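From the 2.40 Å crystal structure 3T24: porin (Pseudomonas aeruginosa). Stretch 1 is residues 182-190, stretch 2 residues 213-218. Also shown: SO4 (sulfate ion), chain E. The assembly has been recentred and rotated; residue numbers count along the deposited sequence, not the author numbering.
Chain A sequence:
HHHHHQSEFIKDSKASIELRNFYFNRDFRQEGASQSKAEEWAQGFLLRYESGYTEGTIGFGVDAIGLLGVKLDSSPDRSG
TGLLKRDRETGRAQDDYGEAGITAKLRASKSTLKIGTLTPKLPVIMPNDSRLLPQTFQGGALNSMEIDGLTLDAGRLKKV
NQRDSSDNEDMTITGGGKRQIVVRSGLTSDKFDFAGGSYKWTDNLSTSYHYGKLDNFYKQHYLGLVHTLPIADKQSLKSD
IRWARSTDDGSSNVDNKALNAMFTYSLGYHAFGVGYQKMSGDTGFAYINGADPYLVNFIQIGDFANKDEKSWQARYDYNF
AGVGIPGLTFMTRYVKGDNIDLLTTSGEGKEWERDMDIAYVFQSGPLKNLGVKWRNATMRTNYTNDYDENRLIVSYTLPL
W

Stretch 1, residues 182-190: VVRSGLTSD
Stretch 2, residues 213-218: KLDNFY

The two stretches meet in a small, mainly apolar contact in which the ring of F217 is packed by side chains of a turn-containing loop, with one serine hydroxyl supplying the polar approach at the D215 end. The surface buried, both sides summed, is 326 Å².

Stretch 1 has no regular helix or strand, yet most of its backbone is extended. V182 (phi/psi -126/134) and V183 (-134/146) lead into a type II beta turn from R184 to L187, closed by a hydrogen bond from L187 N to R184 O at 3.2 Å. S185 (-56/137) and G186 (75/6) occupy the corners; the positive phi of G186 is a conformation that favours glycine. After the turn, L187 (-70/136), T188 (-143/165) and S189 (-137/130) are extended again, and the chain bends at D190 (-106/28).

Stretch 2 begins as strand at K213 (-133/113) and L214 (-88/107), then turns tightly through D215 (-51/132), N216 (75/-15) and F217 (-95/-61) before Y218 (-164/160). N216, chi1 m (-61°), suits the turn because asparagine tolerates positive phi better than most residues other than glycine. The turn is tied by F217 N to L214 O at 2.8 Å and Y218 N to L214 O at 3.2 Å, with a weak bond from L214 N to Y218 O at 3.0 Å. A salt bridge from K213 NZ to D215 OD1, 3.2 Å, pairs the charges along this stretch.

In register, the CA of S189 lies 5.8 Å from the CA of D215, and the CA of V183 lies 7.5 Å from the CA of F217. The numbering thus rises on one stretch as it falls on the other.

F217, buried, is the hub. Its CA-to-CB bond points sideways, but chi1 of -74° (m) and chi2 of -96° bring the ring to stretch 1. L187, its CA-to-CB bond directed toward stretch 2, with chi1 t (-177°) and chi2 p (79°), lays its CD2 over one ring face: CD2 is 3.4 Å from the F217 centroid, 17° off the ring normal, a CH-pi contact, and 3.3 Å from F217 CZ. A branched aliphatic end suits this place, since a methyl group can sit on the aromatic face. The same CD2 is 4.0 Å from N216 O. V183, chi1 between wells at 128°, adds an apolar contact, CG2 to F217 CE1 at 3.7 Å. The backbone of T188 meets the ring edge, its C 3.6 Å from F217 CE2, while the CA-to-CB bond of T188 points away from stretch 2.

S189, buried and with chi1 t (-179°), is small enough to fit against both ring and turn. Its CB is 3.6 Å from F217 CE2, and its OG lies 3.2 Å from D215 O, a possible hydrogen bond, though the hydroxyl proton has another acceptor within reach. L214, chi1 t (-176°) and chi2 p (60°), brings its CD1 to 3.6 Å from S189 OG, adding apolar cover beside the hydroxyl.

At the R184 to L187 turn, S185 N donates a hydrogen bond to sulfate O2 at 2.7 Å, although the position of that oxygen is less certain.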

# COMPACT_ATOMS: atom_id res chain seq x y z
N VAL A 182 13.84 -6.99 -16.16
CA VAL A 182 13.67 -7.52 -17.50
C VAL A 182 13.11 -8.92 -17.40
O VAL A 182 13.60 -9.77 -16.66
CB VAL A 182 15.02 -7.52 -18.31
CG1 VAL A 182 14.86 -8.29 -19.59
CG2 VAL A 182 15.46 -6.09 -18.62
N VAL A 183 12.10 -9.17 -18.21
CA VAL A 183 11.30 -10.37 -18.07
C VAL A 183 11.11 -10.99 -19.44
O VAL A 183 11.04 -10.28 -20.45
CB VAL A 183 9.95 -9.94 -17.40
CG1 VAL A 183 8.74 -10.42 -18.15
CG2 VAL A 183 9.93 -10.32 -15.92
N ARG A 184 11.06 -12.32 -19.49
CA ARG A 184 10.72 -13.03 -20.71
C ARG A 184 9.46 -12.43 -21.36
O ARG A 184 8.51 -12.08 -20.68
CB ARG A 184 10.50 -14.52 -20.41
CG ARG A 184 10.38 -15.40 -21.64
CD ARG A 184 10.83 -16.83 -21.35
NE ARG A 184 9.84 -17.57 -20.58
CZ ARG A 184 9.02 -18.49 -21.09
NH1 ARG A 184 9.08 -18.78 -22.39
NH2 ARG A 184 8.15 -19.11 -20.31
N SER A 185 9.47 -12.27 -22.68
CA SER A 185 8.31 -11.68 -23.33
C SER A 185 6.99 -12.44 -23.03
O SER A 185 6.94 -13.66 -23.09
CB SER A 185 8.51 -11.62 -24.85
OG SER A 185 7.42 -11.00 -25.49
N GLY A 186 5.93 -11.68 -22.76
CA GLY A 186 4.61 -12.25 -22.57
C GLY A 186 4.44 -12.94 -21.22
O GLY A 186 3.42 -13.56 -20.97
N LEU A 187 5.43 -12.83 -20.35
CA LEU A 187 5.38 -13.63 -19.13
C LEU A 187 4.30 -13.17 -18.16
O LEU A 187 4.16 -11.98 -17.86
CB LEU A 187 6.71 -13.59 -18.41
CG LEU A 187 6.71 -14.46 -17.17
CD1 LEU A 187 6.89 -15.92 -17.60
CD2 LEU A 187 7.78 -14.03 -16.21
N THR A 188 3.59 -14.12 -17.60
CA THR A 188 2.56 -13.80 -16.63
C THR A 188 2.57 -14.89 -15.55
O THR A 188 3.17 -15.92 -15.75
CB THR A 188 1.21 -13.68 -17.38
OG1 THR A 188 0.35 -12.76 -16.70
CG2 THR A 188 0.54 -15.03 -17.54
N SER A 189 1.93 -14.65 -14.40
CA SER A 189 1.93 -15.64 -13.30
C SER A 189 0.57 -15.84 -12.63
O SER A 189 -0.06 -14.87 -12.17
CB SER A 189 2.91 -15.21 -12.21
OG SER A 189 2.95 -16.17 -11.15
N ASP A 190 0.13 -17.08 -12.49
CA ASP A 190 -1.07 -17.36 -11.69
C ASP A 190 -0.76 -18.00 -10.33
O ASP A 190 -1.59 -18.70 -9.76
CB ASP A 190 -2.09 -18.20 -12.47
CG ASP A 190 -1.59 -19.59 -12.76
OD1 ASP A 190 -0.40 -19.85 -12.44
OD2 ASP A 190 -2.37 -20.42 -13.30
N LYS A 213 6.82 -15.46 -3.26
CA LYS A 213 7.28 -15.89 -4.57
C LYS A 213 6.23 -15.70 -5.65
O LYS A 213 5.19 -16.36 -5.66
CB LYS A 213 7.73 -17.36 -4.53
CG LYS A 213 8.29 -17.85 -5.85
CD LYS A 213 8.58 -19.34 -5.79
CE LYS A 213 8.15 -19.99 -7.09
NZ LYS A 213 7.99 -21.45 -6.92
N LEU A 214 6.50 -14.79 -6.58
CA LEU A 214 5.65 -14.67 -7.76
C LEU A 214 6.21 -15.64 -8.80
O LEU A 214 7.28 -15.42 -9.37
CB LEU A 214 5.64 -13.24 -8.28
CG LEU A 214 4.71 -12.96 -9.46
CD1 LEU A 214 3.22 -13.27 -9.10
CD2 LEU A 214 4.87 -11.52 -9.98
N ASP A 215 5.50 -16.74 -9.02
CA ASP A 215 6.07 -17.83 -9.80
C ASP A 215 6.65 -17.33 -11.12
O ASP A 215 6.00 -16.56 -11.85
CB ASP A 215 5.05 -18.95 -10.01
CG ASP A 215 5.69 -20.28 -10.30
OD1 ASP A 215 6.78 -20.58 -9.76
OD2 ASP A 215 5.10 -21.05 -11.07
N ASN A 216 7.88 -17.77 -11.40
CA ASN A 216 8.64 -17.40 -12.60
C ASN A 216 9.23 -15.98 -12.62
O ASN A 216 10.13 -15.68 -13.42
CB ASN A 216 7.85 -17.70 -13.89
CG ASN A 216 7.53 -19.19 -14.03
OD1 ASN A 216 8.38 -20.05 -13.75
ND2 ASN A 216 6.31 -19.49 -14.42
N PHE A 217 8.75 -15.13 -11.72
CA PHE A 217 9.26 -13.76 -11.65
C PHE A 217 10.37 -13.58 -10.64
O PHE A 217 11.48 -13.22 -11.00
CB PHE A 217 8.12 -12.77 -11.37
CG PHE A 217 7.23 -12.54 -12.55
CD1 PHE A 217 7.44 -11.45 -13.38
CD2 PHE A 217 6.20 -13.43 -12.84
CE1 PHE A 217 6.62 -11.24 -14.47
CE2 PHE A 217 5.38 -13.22 -13.94
CZ PHE A 217 5.59 -12.11 -14.75
N TYR A 218 10.06 -13.84 -9.36
CA TYR A 218 11.01 -13.58 -8.28
C TYR A 218 10.66 -14.28 -6.98
O TYR A 218 9.50 -14.68 -6.75
CB TYR A 218 11.10 -12.06 -8.02
CG TYR A 218 9.86 -11.44 -7.38
CD1 TYR A 218 9.71 -11.40 -6.00
CD2 TYR A 218 8.85 -10.88 -8.17
CE1 TYR A 218 8.61 -10.84 -5.42
CE2 TYR A 218 7.74 -10.29 -7.59
CZ TYR A 218 7.62 -10.29 -6.22
OH TYR A 218 6.52 -9.71 -5.64
S SO4 E . 12.20 -13.06 -24.83
O1 SO4 E . 12.55 -11.80 -24.17
O2 SO4 E . 10.76 -13.23 -24.88
O3 SO4 E . 12.72 -13.01 -26.20
O4 SO4 E . 12.74 -14.21 -24.09